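Local coordinates for protein ribosomal RNA small subunit methyltransferase E (Legionella pneumophila, PDB 5O95) that probably methylates the N3 position of one specific uridine in 16S ribosomal RNA, using S-adenosyl-L-methionine as the methyl donor, at residues H84-I89 against T111-E116; E168-I173 against Y185-P190; L172-A177 against L194-E199; A177-W182 against P217-P222. One frame throughout, in Å; residues are numbered along the deposited sequence. Where two conformers were deposited one is given.

Following the chain from the N terminus, contact 1 closes the first loop: strand 82-88 is joined through helix 94-104 to strand 109-114, which pairs beside it. The other three contacts come later in sequence. Contacts 2 and 3 both start from strand 170-174. Contact 2 folds the residues just before strand 191-196 back against it, and contact 3 pairs it with strand 191-196 itself. Contact 4 crosses both, because 177-182 lies within their loops while 217-222 lies beyond them. All four reach one parallel sheet, in which strands 109-114, 82-88, 191-196, 170-174 and 216-218 follow in that order, and 82-88 bonds directly to 191-196.

Contact 1: H84-I89 against T111-E116; sequences HLAQAI and TPLITE
A beta-alpha-beta unit, made of strand 82-88, helix 94-104 and strand 109-114, closes where His84 to Ile89 run parallel to Thr111 to Leu113. The one side-chain hydrogen bond between the two segments joins His84 NE2 to Thr111 OG1 at 2.7 Å, with the hydroxyl at the ring edge, near the ring plane. Thr111 presents OG1 there because it stands anti to its own carbonyl carbon (chi1 -64°). ND1 of the same ring is hydrogen-bonded to Glu168, so both nitrogens are engaged and the ring rotation is fixed; the nearby carboxylate would probably also favour a protonated imidazole. Along the backbone the bonds alternate between the two strands: Thr111 N reaches Leu85 O at 2.8 Å, and Gln87 N to Thr111 O, Leu113 N to Gln87 O and Ile89 N to Leu113 O follow. In the parallel sheet of this SPOUT methyltransferase domain, Ala86, Ala88, Thr111 and Leu113 share one face, and Gln87 and Pro112 the other. On the former, Ala86 CB meets Leu113 CD2 at 4.1 Å, where Phe162 of helix 159-165 packs on both. Beyond the strand end, Ile89 crosses Pro112 at about a right angle, CG2 on CB, and its CD1 lies 4.1 Å from Ile114 CG1. Ala88 comes close to Gly197, and Gln87 to Thr227, residues of the S-adenosyl-L-methionine sites.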
loop_
_atom_site.group_PDB
_atom_site.type_symbol
_atom_site.label_atom_id
_atom_site.label_comp_id
_atom_site.label_asym_id
_atom_site.label_seq_id
_atom_site.Cartn_x
_atom_site.Cartn_y
_atom_site.Cartn_z
ATOM N N HIS B 84 16.927 3.424 -2.439
ATOM C CA HIS B 84 16.895 3.200 -3.880
ATOM C C HIS B 84 16.162 1.878 -4.098
ATOM O O HIS B 84 16.704 0.808 -3.795
ATOM C CB HIS B 84 18.309 3.122 -4.437
ATOM C CG HIS B 84 18.360 2.969 -5.925
ATOM N ND1 HIS B 84 19.543 2.953 -6.625
ATOM C CD2 HIS B 84 17.375 2.834 -6.846
ATOM C CE1 HIS B 84 19.289 2.816 -7.916
ATOM N NE2 HIS B 84 17.980 2.739 -8.077
ATOM N N LEU B 85 14.934 1.970 -4.615
ATOM C CA LEU B 85 14.077 0.825 -4.878
ATOM C C LEU B 85 14.300 0.358 -6.304
ATOM O O LEU B 85 14.201 1.158 -7.237
ATOM C CB LEU B 85 12.613 1.249 -4.750
ATOM C CG LEU B 85 11.642 0.154 -5.207
ATOM C CD1 LEU B 85 11.761 -1.145 -4.373
ATOM C CD2 LEU B 85 10.207 0.702 -5.193
ATOM N N ALA B 86 14.575 -0.938 -6.468
ATOM C CA ALA B 86 14.672 -1.561 -7.786
ATOM C C ALA B 86 13.477 -2.496 -7.862
ATOM O O ALA B 86 13.431 -3.499 -7.145
ATOM C CB ALA B 86 15.990 -2.322 -7.939
ATOM N N GLN B 87 12.472 -2.123 -8.655
ATOM C CA GLN B 87 11.182 -2.809 -8.670
ATOM C C GLN B 87 11.070 -3.558 -9.984
ATOM O O GLN B 87 11.109 -2.936 -11.051
ATOM C CB GLN B 87 10.037 -1.795 -8.562
ATOM C CG GLN B 87 8.641 -2.419 -8.545
ATOM C CD GLN B 87 8.333 -3.150 -7.238
ATOM O OE1 GLN B 87 8.963 -2.898 -6.223
ATOM N NE2 GLN B 87 7.363 -4.070 -7.269
ATOM N N ALA B 88 10.911 -4.878 -9.909
ATOM C CA ALA B 88 10.795 -5.663 -11.132
ATOM C C ALA B 88 9.544 -5.257 -11.898
ATOM O O ALA B 88 8.493 -4.987 -11.308
ATOM C CB ALA B 88 10.747 -7.145 -10.785
ATOM N N ILE B 89 9.662 -5.202 -13.227
ATOM C CA ILE B 89 8.516 -4.839 -14.048
ATOM C C ILE B 89 7.462 -5.939 -13.977
ATOM O O ILE B 89 7.757 -7.099 -13.673
ATOM C CB ILE B 89 8.921 -4.483 -15.491
ATOM C CG1 ILE B 89 9.615 -5.665 -16.173
ATOM C CG2 ILE B 89 9.821 -3.251 -15.484
ATOM C CD1 ILE B 89 9.896 -5.430 -17.673
ATOM N N THR B 111 14.455 2.409 -9.766
ATOM C CA THR B 111 14.903 1.793 -11.021
ATOM C C THR B 111 13.929 0.698 -11.433
ATOM O O THR B 111 13.740 -0.265 -10.674
ATOM C CB THR B 111 16.312 1.193 -10.878
ATOM O OG1 THR B 111 17.258 2.234 -10.614
ATOM C CG2 THR B 111 16.712 0.442 -12.162
ATOM N N PRO B 112 13.275 0.795 -12.587
ATOM C CA PRO B 112 12.533 -0.363 -13.104
ATOM C C PRO B 112 13.530 -1.462 -13.430
ATOM O O PRO B 112 14.560 -1.219 -14.049
ATOM C CB PRO B 112 11.853 0.185 -14.368
ATOM C CG PRO B 112 11.875 1.706 -14.196
ATOM C CD PRO B 112 13.145 1.975 -13.453
ATOM N N LEU B 113 13.234 -2.675 -12.970
ATOM C CA LEU B 113 14.183 -3.772 -13.022
ATOM C C LEU B 113 13.656 -4.857 -13.948
ATOM O O LEU B 113 12.469 -5.185 -13.922
ATOM C CB LEU B 113 14.386 -4.344 -11.615
ATOM C CG LEU B 113 15.566 -5.292 -11.398
ATOM C CD1 LEU B 113 16.906 -4.592 -11.671
ATOM C CD2 LEU B 113 15.524 -5.851 -9.987
ATOM N N ILE B 114 14.544 -5.413 -14.766
ATOM C CA ILE B 114 14.228 -6.563 -15.610
ATOM C C ILE B 114 14.986 -7.744 -15.043
ATOM O O ILE B 114 16.209 -7.680 -14.869
ATOM C CB ILE B 114 14.604 -6.303 -17.078
ATOM C CG1 ILE B 114 13.969 -4.989 -17.543
ATOM C CG2 ILE B 114 14.151 -7.474 -17.933
ATOM C CD1 ILE B 114 14.582 -4.442 -18.829
ATOM N N THR B 115 14.252 -8.810 -14.712
ATOM C CA THR B 115 14.812 -10.029 -14.165
ATOM C C THR B 115 14.284 -11.197 -14.978
ATOM O O THR B 115 13.396 -11.042 -15.824
ATOM C CB THR B 115 14.457 -10.212 -12.679
ATOM O OG1 THR B 115 13.129 -10.730 -12.563
ATOM C CG2 THR B 115 14.548 -8.893 -11.930
ATOM N N GLU B 116 14.840 -12.378 -14.692
ATOM C CA GLU B 116 14.619 -13.548 -15.536
ATOM C C GLU B 116 13.160 -13.988 -15.509
ATOM O O GLU B 116 12.617 -14.422 -16.534
ATOM C CB GLU B 116 15.550 -14.673 -15.091
ATOM C CG GLU B 116 15.447 -15.959 -15.894
ATOM C CD GLU B 116 16.502 -16.985 -15.495
ATOM O OE1 GLU B 116 17.709 -16.714 -15.680
ATOM O OE2 GLU B 116 16.124 -18.059 -14.985
#

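Contact 2: E168-I173 against Y185-P190; sequences EHLKLI and YPVQPP
A ring methylene, Pro190 CG, and a methyl, Leu172 CD2, each sit on an aromatic face here, the first on His169 and the second on Tyr185. Both are CH-pi contacts of nearly axial geometry: Pro190 CG stands 3.6 Å from the centroid of the His169 imidazole, 12° off its normal, and Leu172 CD2 stands 3.8 Å from the centroid of the Tyr185 ring, 13° off. The proline lies across the imidazole at about a right angle, whereas Leu172 brings a single methyl over the centre of the phenol ring. Between them Leu170 splits its methyls. CD1 lies 4.1 Å from Pro186 CD, while CD2 touches Val187 CG2 at 3.9 Å and the carbonyl, Pro186 O, at 3.6 Å. The branch point CG, set anti to the backbone N (chi1 176°), extends from the strand toward these two residues. The segment 185-190 belongs to the long connection, without an alpha helix, that leads from strand 170-174 to its parallel neighbour 191-196. It turns sharply at Pro186, the centre of an inverse gamma turn closed by Val187 N to Tyr185 O at 2.9 Å, and a cis peptide bond precedes Pro190. A second shell fixes these groups. Tyr185 OH is hydrogen-bonded to Pro217 O on strand 216-218, which holds the far end of the ring that Leu172 covers. His169 N bonds to Asp191 OD1, and Leu238 of helix 227-242 packs on both Leu172 and Val187.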
loop_
_atom_site.group_PDB
_atom_site.type_symbol
_atom_site.label_atom_id
_atom_site.label_comp_id
_atom_site.label_asym_id
_atom_site.label_seq_id
_atom_site.Cartn_x
_atom_site.Cartn_y
_atom_site.Cartn_z
ATOM N N GLU B 168 25.136 1.580 -2.540
ATOM C CA GLU B 168 24.500 1.901 -1.270
ATOM C C GLU B 168 25.149 1.120 -0.127
ATOM O O GLU B 168 25.637 0.000 -0.306
ATOM C CB GLU B 168 23.002 1.571 -1.344
ATOM C CG GLU B 168 22.158 2.561 -2.149
ATOM C CD GLU B 168 22.264 2.364 -3.652
ATOM O OE1 GLU B 168 22.794 1.318 -4.081
ATOM O OE2 GLU B 168 21.807 3.245 -4.410
ATOM N N HIS B 169 25.148 1.724 1.067
ATOM C CA HIS B 169 25.846 1.118 2.202
ATOM C C HIS B 169 25.167 -0.156 2.683
ATOM O O HIS B 169 25.841 -1.074 3.167
ATOM C CB HIS B 169 25.966 2.104 3.365
ATOM C CG HIS B 169 26.951 3.204 3.123
ATOM N ND1 HIS B 169 27.621 3.842 4.144
ATOM C CD2 HIS B 169 27.377 3.783 1.976
ATOM C CE1 HIS B 169 28.416 4.767 3.638
ATOM N NE2 HIS B 169 28.287 4.753 2.323
ATOM N N LEU B 170 23.848 -0.226 2.577
ATOM C CA LEU B 170 23.092 -1.418 2.929
ATOM C C LEU B 170 22.369 -1.892 1.680
ATOM O O LEU B 170 21.741 -1.090 0.983
ATOM C CB LEU B 170 22.079 -1.096 4.031
ATOM C CG LEU B 170 21.133 -2.233 4.441
ATOM C CD1 LEU B 170 21.911 -3.423 5.007
ATOM C CD2 LEU B 170 20.112 -1.711 5.451
ATOM N N LYS B 171 22.470 -3.184 1.383
ATOM C CA LYS B 171 21.912 -3.726 0.151
ATOM C C LYS B 171 21.051 -4.931 0.499
ATOM O O LYS B 171 21.547 -5.910 1.062
ATOM C CB LYS B 171 23.026 -4.086 -0.834
ATOM C CG LYS B 171 23.832 -2.865 -1.277
ATOM C CD LYS B 171 24.909 -3.186 -2.304
ATOM C CE LYS B 171 26.106 -3.869 -1.670
ATOM N NZ LYS B 171 27.322 -3.793 -2.557
ATOM N N LEU B 172 19.759 -4.828 0.204
ATOM C CA LEU B 172 18.794 -5.836 0.603
ATOM C C LEU B 172 18.027 -6.347 -0.606
ATOM O O LEU B 172 17.810 -5.634 -1.586
ATOM C CB LEU B 172 17.800 -5.262 1.602
ATOM C CG LEU B 172 18.424 -4.694 2.865
ATOM C CD1 LEU B 172 17.328 -3.988 3.669
ATOM C CD2 LEU B 172 19.070 -5.780 3.690
ATOM N N ILE B 173 17.603 -7.603 -0.524
ATOM C CA ILE B 173 16.761 -8.188 -1.554
ATOM C C ILE B 173 15.641 -8.946 -0.856
ATOM O O ILE B 173 15.889 -9.684 0.101
ATOM C CB ILE B 173 17.583 -9.088 -2.503
ATOM C CG1 ILE B 173 16.701 -9.713 -3.587
ATOM C CG2 ILE B 173 18.392 -10.113 -1.717
ATOM C CD1 ILE B 173 17.522 -10.301 -4.722
ATOM N N TYR B 185 19.358 -6.133 10.411
ATOM C CA TYR B 185 20.162 -5.344 9.493
ATOM C C TYR B 185 20.296 -3.917 10.005
ATOM O O TYR B 185 19.375 -3.395 10.640
ATOM C CB TYR B 185 19.526 -5.317 8.097
ATOM C CG TYR B 185 19.508 -6.671 7.441
ATOM C CD1 TYR B 185 20.693 -7.350 7.186
ATOM C CD2 TYR B 185 18.309 -7.277 7.083
ATOM C CE1 TYR B 185 20.689 -8.599 6.597
ATOM C CE2 TYR B 185 18.299 -8.532 6.492
ATOM C CZ TYR B 185 19.493 -9.174 6.240
ATOM O OH TYR B 185 19.494 -10.422 5.655
ATOM N N PRO B 186 21.432 -3.256 9.734
ATOM C CA PRO B 186 21.648 -1.856 10.164
ATOM C C PRO B 186 20.917 -0.867 9.263
ATOM O O PRO B 186 21.500 -0.179 8.406
ATOM C CB PRO B 186 23.173 -1.724 10.082
ATOM C CG PRO B 186 23.542 -2.598 8.920
ATOM C CD PRO B 186 22.614 -3.805 9.043
ATOM N N VAL B 187 19.597 -0.795 9.434
ATOM C CA VAL B 187 18.762 0.105 8.644
ATOM C C VAL B 187 18.898 1.498 9.250
ATOM O O VAL B 187 18.281 1.817 10.267
ATOM C CB VAL B 187 17.305 -0.357 8.580
ATOM C CG1 VAL B 187 16.509 0.578 7.692
ATOM C CG2 VAL B 187 17.214 -1.801 8.065
ATOM N N GLN B 188 19.718 2.331 8.620
ATOM C CA GLN B 188 20.055 3.655 9.115
ATOM C C GLN B 188 20.667 4.430 7.964
ATOM O O GLN B 188 21.126 3.829 6.987
ATOM C CB GLN B 188 21.059 3.562 10.268
ATOM C CG GLN B 188 22.344 2.872 9.887
ATOM C CD GLN B 188 23.169 2.500 11.098
ATOM O OE1 GLN B 188 22.704 1.782 11.983
ATOM N NE2 GLN B 188 24.400 2.997 11.150
ATOM N N PRO B 189 20.669 5.757 8.033
ATOM C CA PRO B 189 21.315 6.543 6.986
ATOM C C PRO B 189 22.768 6.130 6.841
ATOM O O PRO B 189 23.381 5.649 7.806
ATOM C CB PRO B 189 21.192 7.983 7.511
ATOM C CG PRO B 189 19.970 7.953 8.356
ATOM C CD PRO B 189 19.999 6.606 9.034
ATOM N N PRO B 190 23.381 6.343 5.663
ATOM C CA PRO B 190 22.866 7.180 4.569
ATOM C C PRO B 190 21.813 6.562 3.656
ATOM O O PRO B 190 20.827 7.233 3.341
ATOM C CB PRO B 190 24.124 7.498 3.748
ATOM C CG PRO B 190 25.037 6.328 3.991
ATOM C CD PRO B 190 24.747 5.853 5.403
#

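Contact 3: L172-A177 against L194-E199; sequences LILHPA and LIIGPE
The carbonyl of Leu174 and the amide of Gly197 grip one water between them: it donates to Leu174 O at 2.7 Å and accepts from Gly197 N at 2.8 Å. Its place follows from the pairing before it. Leu172 O accepts Ile195 N at 2.9 Å, and Ile195 O accepts Leu174 N at 3.0 Å in an almost straight bond (171° at the hydrogen). One step further along the same ladder a bond from Gly197 N to Leu174 O would come next; there the two strands part and the water takes over the link. Each of the two bonded carbonyls is also approached by a CA-H, Leu172 O by Leu194 CA at 3.3 Å and Ile195 O by Ile173 CA. Strands 170-174 and 191-196 are thus parallel neighbours in the sheet of the SPOUT domain, and their C-terminal ends open toward the cofactor: Leu174 and Gly197 are both seen to contact S-adenosyl-L-methionine, which is absent from this chain. Gly197 begins the Gly-Pro-Glu run of the loop that follows. On one face Ile173 crosses Ile195, CG1 against CB at 3.9 Å. Ile173 CG1 stands anti to its backbone N (chi1 180°), which lays that branch beside Ile195, and Phe162 of helix 159-165 packs on Ile195. On the other face Leu194 CD1 touches Leu172 CB at 4.1 Å. In the given one of its two conformers Leu174 lies beside Ile196, and their close approach is doubtful. Helix 227-242 lies over this face, with Ala234 and Leu238 on Leu194 and Ala231 on Ile196.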
loop_
_atom_site.group_PDB
_atom_site.type_symbol
_atom_site.label_atom_id
_atom_site.label_comp_id
_atom_site.label_asym_id
_atom_site.label_seq_id
_atom_site.Cartn_x
_atom_site.Cartn_y
_atom_site.Cartn_z
ATOM N N LEU B 172 19.759 -4.828 0.204
ATOM C CA LEU B 172 18.794 -5.836 0.603
ATOM C C LEU B 172 18.027 -6.347 -0.606
ATOM O O LEU B 172 17.810 -5.634 -1.586
ATOM C CB LEU B 172 17.800 -5.262 1.602
ATOM C CG LEU B 172 18.424 -4.694 2.865
ATOM C CD1 LEU B 172 17.328 -3.988 3.669
ATOM C CD2 LEU B 172 19.070 -5.780 3.690
ATOM N N ILE B 173 17.603 -7.603 -0.524
ATOM C CA ILE B 173 16.761 -8.188 -1.554
ATOM C C ILE B 173 15.641 -8.946 -0.856
ATOM O O ILE B 173 15.889 -9.684 0.101
ATOM C CB ILE B 173 17.583 -9.088 -2.503
ATOM C CG1 ILE B 173 16.701 -9.713 -3.587
ATOM C CG2 ILE B 173 18.392 -10.113 -1.717
ATOM C CD1 ILE B 173 17.522 -10.301 -4.722
ATOM N N LEU B 174 14.407 -8.734 -1.309
ATOM C CA LEU B 174 13.269 -9.489 -0.789
ATOM C C LEU B 174 13.319 -10.897 -1.358
ATOM O O LEU B 174 12.943 -11.132 -2.508
ATOM C CB LEU B 174 11.955 -8.806 -1.146
ATOM C CG LEU B 174 11.506 -7.688 -0.211
ATOM C CD1 LEU B 174 10.161 -7.169 -0.656
ATOM C CD2 LEU B 174 11.428 -8.219 1.212
ATOM N N HIS B 175 13.785 -11.844 -0.543
ATOM C CA HIS B 175 13.888 -13.233 -0.968
ATOM C C HIS B 175 13.904 -14.107 0.272
ATOM O O HIS B 175 14.586 -13.768 1.247
ATOM C CB HIS B 175 15.158 -13.468 -1.794
ATOM C CG HIS B 175 15.195 -14.802 -2.474
ATOM N ND1 HIS B 175 16.087 -15.791 -2.123
ATOM C CD2 HIS B 175 14.431 -15.317 -3.466
ATOM C CE1 HIS B 175 15.877 -16.858 -2.875
ATOM N NE2 HIS B 175 14.878 -16.596 -3.699
ATOM N N PRO B 176 13.208 -15.238 0.264
ATOM C CA PRO B 176 13.008 -15.996 1.507
ATOM C C PRO B 176 14.228 -16.779 1.968
ATOM O O PRO B 176 14.445 -16.912 3.179
ATOM C CB PRO B 176 11.843 -16.936 1.161
ATOM C CG PRO B 176 11.205 -16.358 -0.058
ATOM C CD PRO B 176 12.313 -15.692 -0.814
ATOM N N ALA B 177 15.013 -17.325 1.029
ATOM C CA ALA B 177 16.099 -18.228 1.395
ATOM C C ALA B 177 17.116 -17.517 2.278
ATOM O O ALA B 177 17.677 -16.478 1.895
ATOM C CB ALA B 177 16.771 -18.778 0.137
ATOM N N LEU B 194 17.234 -1.641 -2.311
ATOM C CA LEU B 194 16.268 -2.707 -2.067
ATOM C C LEU B 194 15.792 -3.247 -3.401
ATOM O O LEU B 194 15.224 -2.501 -4.205
ATOM C CB LEU B 194 15.064 -2.161 -1.296
ATOM C CG LEU B 194 13.874 -3.092 -1.108
ATOM C CD1 LEU B 194 14.255 -4.243 -0.195
ATOM C CD2 LEU B 194 12.699 -2.283 -0.559
ATOM N N ILE B 195 15.990 -4.546 -3.611
ATOM C CA ILE B 195 15.520 -5.247 -4.800
ATOM C C ILE B 195 14.221 -5.962 -4.456
ATOM O O ILE B 195 14.189 -6.805 -3.553
ATOM C CB ILE B 195 16.561 -6.261 -5.293
ATOM C CG1 ILE B 195 17.835 -5.541 -5.733
ATOM C CG2 ILE B 195 15.990 -7.060 -6.468
ATOM C CD1 ILE B 195 18.933 -6.462 -6.172
ATOM N N ILE B 196 13.156 -5.637 -5.182
ATOM C CA ILE B 196 11.905 -6.391 -5.139
ATOM C C ILE B 196 11.765 -7.080 -6.480
ATOM O O ILE B 196 11.694 -6.411 -7.519
ATOM C CB ILE B 196 10.715 -5.463 -4.902
ATOM C CG1 ILE B 196 11.014 -4.609 -3.674
ATOM C CG2 ILE B 196 9.413 -6.263 -4.805
ATOM C CD1 ILE B 196 9.888 -4.430 -2.782
ATOM N N GLY B 197 11.743 -8.415 -6.464
ATOM C CA GLY B 197 11.611 -9.182 -7.675
ATOM C C GLY B 197 10.171 -9.400 -8.086
ATOM O O GLY B 197 9.228 -8.915 -7.459
ATOM N N PRO B 198 9.986 -10.145 -9.172
ATOM C CA PRO B 198 8.635 -10.467 -9.632
ATOM C C PRO B 198 8.020 -11.529 -8.738
ATOM O O PRO B 198 8.681 -12.151 -7.904
ATOM C CB PRO B 198 8.874 -11.029 -11.038
ATOM C CG PRO B 198 10.240 -11.697 -10.924
ATOM C CD PRO B 198 11.032 -10.812 -9.965
ATOM N N GLU B 199 6.725 -11.750 -8.950
ATOM C CA GLU B 199 6.003 -12.721 -8.134
ATOM C C GLU B 199 6.613 -14.109 -8.228
ATOM O O GLU B 199 6.599 -14.847 -7.242
ATOM C CB GLU B 199 4.514 -12.710 -8.480
ATOM C CG GLU B 199 3.947 -11.295 -8.396
ATOM C CD GLU B 199 2.514 -11.204 -7.903
ATOM O OE1 GLU B 199 1.728 -12.137 -8.173
ATOM O OE2 GLU B 199 2.180 -10.181 -7.255
HETATM O O HOH W 1 11.171 -10.124 -4.314
#

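Contact 4: A177-W182 against P217-P222; sequences AFSKTW and PLSLGP
Ser219 reaches across to Ser179 from its first side-chain carbon: CB lies 3.5 Å from Ser179 OG. Its OG, held between the backbone N and the carbonyl carbon (chi1 58°), is turned to a water at 2.6 Å, and that water donates to Ser179 OG at 2.9 Å. Ser179 OG is also hydrogen-bonded to Pro176 O, so the hydroxyl has two partners, the water and that carbonyl. Thr181 CG2 packs beside Ser219 OG at 3.7 Å. Lys180, next to Ser179 in sequence, makes a single backbone bridge to Leu218: its N bonds to Pro217 O at 3.1 Å, and its O takes Ser219 N at the same length. Leu218 CD1 reaches 3.5 Å from Lys180 O, while the Pro217 ring rests its CG on Phe178 O at 3.4 Å. A second water joins Trp182 N to Ser219 O. The indole NE1 of Trp182 bonds to Ala240 O of the second subunit. The bridge joins the loop 177-182 to the edge strand 216-218, just before Leu220 and Gly221, both seen to contact S-adenosyl-L-methionine, in the deep trefoil knot that forms the cofactor site of SPOUT methyltransferases.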
loop_
_atom_site.group_PDB
_atom_site.type_symbol
_atom_site.label_atom_id
_atom_site.label_comp_id
_atom_site.label_asym_id
_atom_site.label_seq_id
_atom_site.Cartn_x
_atom_site.Cartn_y
_atom_site.Cartn_z
ATOM N N ALA B 177 15.013 -17.325 1.029
ATOM C CA ALA B 177 16.099 -18.228 1.395
ATOM C C ALA B 177 17.116 -17.517 2.278
ATOM O O ALA B 177 17.677 -16.478 1.895
ATOM C CB ALA B 177 16.771 -18.778 0.137
ATOM N N PHE B 178 17.326 -18.078 3.473
ATOM C CA PHE B 178 18.270 -17.555 4.460
ATOM C C PHE B 178 17.945 -16.124 4.864
ATOM O O PHE B 178 18.826 -15.383 5.301
ATOM C CB PHE B 178 19.724 -17.682 3.997
ATOM C CG PHE B 178 20.112 -19.087 3.641
ATOM C CD1 PHE B 178 20.502 -19.974 4.626
ATOM C CD2 PHE B 178 20.068 -19.522 2.326
ATOM C CE1 PHE B 178 20.852 -21.276 4.303
ATOM C CE2 PHE B 178 20.417 -20.822 1.997
ATOM C CZ PHE B 178 20.809 -21.697 2.985
ATOM N N SER B 179 16.676 -15.741 4.734
ATOM C CA SER B 179 16.272 -14.377 5.019
ATOM C C SER B 179 16.411 -14.062 6.507
ATOM O O SER B 179 16.376 -14.943 7.375
ATOM C CB SER B 179 14.828 -14.123 4.570
ATOM O OG SER B 179 13.916 -14.965 5.262
ATOM N N LYS B 180 16.600 -12.773 6.784
ATOM C CA LYS B 180 16.542 -12.212 8.124
ATOM C C LYS B 180 15.541 -11.063 8.101
ATOM O O LYS B 180 15.182 -10.557 7.036
ATOM C CB LYS B 180 17.926 -11.707 8.570
ATOM C CG LYS B 180 19.013 -12.783 8.592
ATOM C CD LYS B 180 20.362 -12.205 8.979
ATOM C CE LYS B 180 21.478 -13.249 8.856
ATOM N NZ LYS B 180 21.236 -14.437 9.709
ATOM N N THR B 181 15.068 -10.653 9.280
ATOM C CA THR B 181 14.084 -9.586 9.337
ATOM C C THR B 181 14.787 -8.239 9.463
ATOM O O THR B 181 16.009 -8.148 9.588
ATOM C CB THR B 181 13.104 -9.763 10.505
ATOM O OG1 THR B 181 13.718 -9.330 11.728
ATOM C CG2 THR B 181 12.657 -11.215 10.644
ATOM N N TRP B 182 13.988 -7.175 9.449
ATOM C CA TRP B 182 14.535 -5.825 9.548
ATOM C C TRP B 182 15.367 -5.643 10.814
ATOM O O TRP B 182 16.273 -4.799 10.846
ATOM C CB TRP B 182 13.386 -4.809 9.509
ATOM C CG TRP B 182 12.488 -4.869 10.731
ATOM C CD1 TRP B 182 11.341 -5.606 10.880
ATOM C CD2 TRP B 182 12.664 -4.155 11.960
ATOM N NE1 TRP B 182 10.808 -5.404 12.133
ATOM C CE2 TRP B 182 11.600 -4.521 12.814
ATOM C CE3 TRP B 182 13.619 -3.244 12.423
ATOM C CZ2 TRP B 182 11.466 -4.004 14.102
ATOM C CZ3 TRP B 182 13.486 -2.736 13.709
ATOM C CH2 TRP B 182 12.416 -3.118 14.531
ATOM N N PRO B 217 19.347 -11.072 2.140
ATOM C CA PRO B 217 17.920 -11.403 1.971
ATOM C C PRO B 217 17.062 -10.917 3.127
ATOM O O PRO B 217 17.382 -11.144 4.296
ATOM C CB PRO B 217 17.918 -12.936 1.901
ATOM C CG PRO B 217 19.170 -13.361 2.627
ATOM C CD PRO B 217 20.182 -12.261 2.365
ATOM N N LEU B 218 15.952 -10.264 2.787
ATOM C CA LEU B 218 15.025 -9.700 3.759
ATOM C C LEU B 218 13.685 -10.413 3.661
ATOM O O LEU B 218 13.210 -10.714 2.563
ATOM C CB LEU B 218 14.817 -8.219 3.450
ATOM C CG LEU B 218 13.846 -7.454 4.340
ATOM C CD1 LEU B 218 14.389 -7.388 5.756
ATOM C CD2 LEU B 218 13.650 -6.043 3.781
ATOM N N SER B 219 13.085 -10.705 4.813
ATOM C CA SER B 219 11.723 -11.214 4.856
ATOM C C SER B 219 10.779 -10.120 5.324
ATOM O O SER B 219 11.188 -9.143 5.965
ATOM C CB SER B 219 11.607 -12.407 5.816
ATOM O OG SER B 219 12.013 -12.051 7.132
ATOM N N LEU B 220 9.491 -10.310 5.013
ATOM C CA LEU B 220 8.431 -9.404 5.436
ATOM C C LEU B 220 7.191 -10.215 5.832
ATOM O O LEU B 220 6.097 -10.013 5.311
ATOM C CB LEU B 220 8.094 -8.358 4.373
ATOM C CG LEU B 220 9.150 -7.272 4.134
ATOM C CD1 LEU B 220 8.779 -6.432 2.913
ATOM C CD2 LEU B 220 9.372 -6.368 5.358
ATOM N N GLY B 221 7.379 -11.144 6.773
ATOM C CA GLY B 221 6.289 -11.942 7.300
ATOM C C GLY B 221 6.018 -13.241 6.562
ATOM O O GLY B 221 6.609 -13.545 5.521
ATOM N N PRO B 222 5.104 -14.046 7.101
ATOM C CA PRO B 222 4.846 -15.381 6.546
ATOM C C PRO B 222 3.802 -15.427 5.441
ATOM O O PRO B 222 3.579 -16.512 4.887
ATOM C CB PRO B 222 4.334 -16.124 7.776
ATOM C CG PRO B 222 3.527 -15.104 8.468
ATOM C CD PRO B 222 4.321 -13.803 8.332
HETATM O O HOH W 2 13.355 -14.059 7.991
HETATM O O HOH W 3 11.474 -7.597 8.254
#